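Local coordinates for conserved exported protein (Bacteroides fragilis, PDB 3CLW) that is of unknown function but probably hydrolyses O-glycosidic bonds, like other family 30 glycoside hydrolases, at residues A27-F32 with N87-T92. Numbering follows the deposited sequence.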
loop_
_atom_site.group_PDB
_atom_site.type_symbol
_atom_site.label_atom_id
_atom_site.label_comp_id
_atom_site.label_asym_id
_atom_site.label_seq_id
_atom_site.Cartn_x
_atom_site.Cartn_y
_atom_site.Cartn_z
ATOM N N ALA A 27 -7.304 -0.525 -8.354
ATOM C CA ALA A 27 -7.551 0.590 -9.296
ATOM C C ALA A 27 -7.460 0.140 -10.762
ATOM O O ALA A 27 -6.583 -0.689 -11.119
ATOM C CB ALA A 27 -6.600 1.706 -9.036
ATOM N N TRP A 28 -8.375 0.670 -11.583
ATOM C CA TRP A 28 -8.314 0.570 -13.042
ATOM C C TRP A 28 -8.668 -0.802 -13.604
ATOM O O TRP A 28 -9.653 -0.918 -14.316
ATOM C CB TRP A 28 -6.971 1.029 -13.585
ATOM C CG TRP A 28 -6.618 2.435 -13.232
ATOM C CD1 TRP A 28 -7.463 3.440 -12.788
ATOM C CD2 TRP A 28 -5.304 3.011 -13.286
ATOM N NE1 TRP A 28 -6.731 4.599 -12.570
ATOM C CE2 TRP A 28 -5.413 4.357 -12.873
ATOM C CE3 TRP A 28 -4.050 2.522 -13.677
ATOM C CZ2 TRP A 28 -4.314 5.205 -12.817
ATOM C CZ3 TRP A 28 -2.946 3.400 -13.644
ATOM C CH2 TRP A 28 -3.093 4.708 -13.215
ATOM N N ARG A 29 -7.908 -1.827 -13.221
ATOM C CA ARG A 29 -7.970 -3.143 -13.865
ATOM C C ARG A 29 -8.948 -4.150 -13.283
ATOM O O ARG A 29 -9.547 -4.935 -14.023
ATOM C CB ARG A 29 -6.537 -3.695 -14.029
ATOM C CG ARG A 29 -5.725 -2.651 -14.796
ATOM C CD ARG A 29 -4.341 -3.049 -15.132
ATOM N NE ARG A 29 -3.367 -2.630 -14.141
ATOM C CZ ARG A 29 -2.625 -1.529 -14.176
ATOM N NH1 ARG A 29 -2.747 -0.612 -15.116
ATOM N NH2 ARG A 29 -1.748 -1.354 -13.217
ATOM N N CYS A 30 -9.140 -4.098 -11.973
ATOM C CA CYS A 30 -10.022 -5.016 -11.280
ATOM C C CYS A 30 -11.484 -4.862 -11.681
ATOM O O CYS A 30 -12.268 -5.838 -11.629
ATOM C CB CYS A 30 -9.831 -4.886 -9.754
ATOM S SG CYS A 30 -8.216 -5.587 -9.262
ATOM N N ALA A 31 -11.854 -3.656 -12.108
ATOM C CA ALA A 31 -13.194 -3.462 -12.677
ATOM C C ALA A 31 -13.396 -4.403 -13.886
ATOM O O ALA A 31 -14.486 -4.949 -14.076
ATOM C CB ALA A 31 -13.414 -1.995 -13.080
ATOM N N PHE A 32 -12.349 -4.595 -14.687
ATOM C CA PHE A 32 -12.471 -5.443 -15.879
ATOM C C PHE A 32 -12.384 -6.910 -15.515
ATOM O O PHE A 32 -13.212 -7.683 -15.929
ATOM C CB PHE A 32 -11.436 -5.070 -16.945
ATOM C CG PHE A 32 -11.668 -3.718 -17.522
ATOM C CD1 PHE A 32 -12.603 -3.546 -18.548
ATOM C CD2 PHE A 32 -11.007 -2.588 -17.001
ATOM C CE1 PHE A 32 -12.852 -2.276 -19.080
ATOM C CE2 PHE A 32 -11.239 -1.329 -17.541
ATOM C CZ PHE A 32 -12.164 -1.173 -18.577
ATOM N N ASN A 87 -8.455 7.304 -21.853
ATOM C CA ASN A 87 -8.373 5.897 -22.188
ATOM C C ASN A 87 -9.404 5.109 -21.382
ATOM O O ASN A 87 -9.917 5.579 -20.335
ATOM C CB ASN A 87 -6.959 5.378 -21.904
ATOM C CG ASN A 87 -6.636 5.396 -20.440
ATOM O OD1 ASN A 87 -7.002 4.473 -19.717
ATOM N ND2 ASN A 87 -5.960 6.461 -19.977
ATOM N N SER A 88 -9.692 3.904 -21.863
ATOM C CA SER A 88 -10.787 3.119 -21.331
ATOM C C SER A 88 -10.433 2.332 -20.081
ATOM O O SER A 88 -11.328 1.979 -19.310
ATOM C CB SER A 88 -11.375 2.204 -22.408
ATOM O OG SER A 88 -10.427 1.247 -22.806
ATOM N N TRP A 89 -9.150 2.048 -19.875
ATOM C CA TRP A 89 -8.718 1.338 -18.670
ATOM C C TRP A 89 -8.981 2.139 -17.376
ATOM O O TRP A 89 -9.393 1.588 -16.353
ATOM C CB TRP A 89 -7.225 1.067 -18.748
ATOM C CG TRP A 89 -6.808 -0.130 -19.560
ATOM C CD1 TRP A 89 -6.146 -0.122 -20.768
ATOM C CD2 TRP A 89 -6.985 -1.508 -19.204
ATOM N NE1 TRP A 89 -5.917 -1.419 -21.185
ATOM C CE2 TRP A 89 -6.412 -2.286 -20.243
ATOM C CE3 TRP A 89 -7.580 -2.167 -18.106
ATOM C CZ2 TRP A 89 -6.406 -3.682 -20.209
ATOM C CZ3 TRP A 89 -7.566 -3.547 -18.070
ATOM C CH2 TRP A 89 -6.989 -4.292 -19.119
ATOM N N ASN A 90 -8.702 3.445 -17.446
ATOM C CA ASN A 90 -8.515 4.269 -16.256
ATOM C C ASN A 90 -9.708 5.139 -15.893
ATOM O O ASN A 90 -9.643 5.895 -14.920
ATOM C CB ASN A 90 -7.271 5.129 -16.414
ATOM C CG ASN A 90 -6.002 4.303 -16.505
ATOM O OD1 ASN A 90 -6.029 3.094 -16.393
ATOM N ND2 ASN A 90 -4.897 4.962 -16.709
ATOM N N ARG A 91 -10.781 5.022 -16.675
ATOM C CA ARG A 91 -12.052 5.682 -16.393
ATOM C C ARG A 91 -12.792 4.916 -15.309
ATOM O O ARG A 91 -12.645 3.690 -15.195
ATOM C CB ARG A 91 -12.919 5.729 -17.661
ATOM C CG ARG A 91 -12.538 6.870 -18.598
ATOM C CD ARG A 91 -13.184 6.705 -19.973
ATOM N NE ARG A 91 -12.517 7.565 -20.939
ATOM C CZ ARG A 91 -12.330 7.255 -22.227
ATOM N NH1 ARG A 91 -12.745 6.090 -22.754
ATOM N NH2 ARG A 91 -11.710 8.121 -22.979
ATOM N N THR A 92 -13.581 5.639 -14.513
ATOM C CA THR A 92 -14.357 5.040 -13.419
ATOM C C THR A 92 -15.812 5.449 -13.526
ATOM O O THR A 92 -16.109 6.578 -13.943
ATOM C CB THR A 92 -13.831 5.484 -11.994
ATOM O OG1 THR A 92 -14.070 6.890 -11.789
ATOM C CG2 THR A 92 -12.349 5.246 -11.850
HETATM O O HOH W 1 -8.372 7.105 -13.065
HETATM O O HOH W 2 -11.828 1.144 -14.631
#
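In this TIM-barrel family protein, the turn from strand 6-25 into helix 30-36 meets the loop between strand 68-71 and helix 108-119, Trp28 lying against Asn90 and Phe32 against Trp89. The Asn90 amide stacks over one face of the broad Trp28 indole, planes 22° apart. With CG of Asn90 anti to its carbonyl carbon (chi1 -64°), CG comes 3.5 Å from Trp28 CD2, and OD1 3.2 Å from the same atom; CB makes a CH-pi contact over the five-membered ring. Asparagine suits this place: its flat amide covers the ring while ND2 donates to Phe196 O. Asn87 OD1 accepts from Asn90 N (3.0 Å), an Asx motif. Phe32, an apolar ring, brings CD2 to 3.6 Å from CE3 of Trp89, planes inclined at 72°, and its edge carbon CZ meets Ser88 O (3.3 Å). Arg29 packs its aliphatic CG on Trp89, while NE of Arg29 donates a hydrogen bond to Val360 O. Trp28 O and Trp89 O, both acceptors, lie 3.2 Å apart and cannot bond each other. No direct hydrogen bond joins the segments; besides aromatic and dispersion contacts, water 1 links Trp28 NE1 to Asn90 O, and water 2 links Trp28 O to Arg91 O.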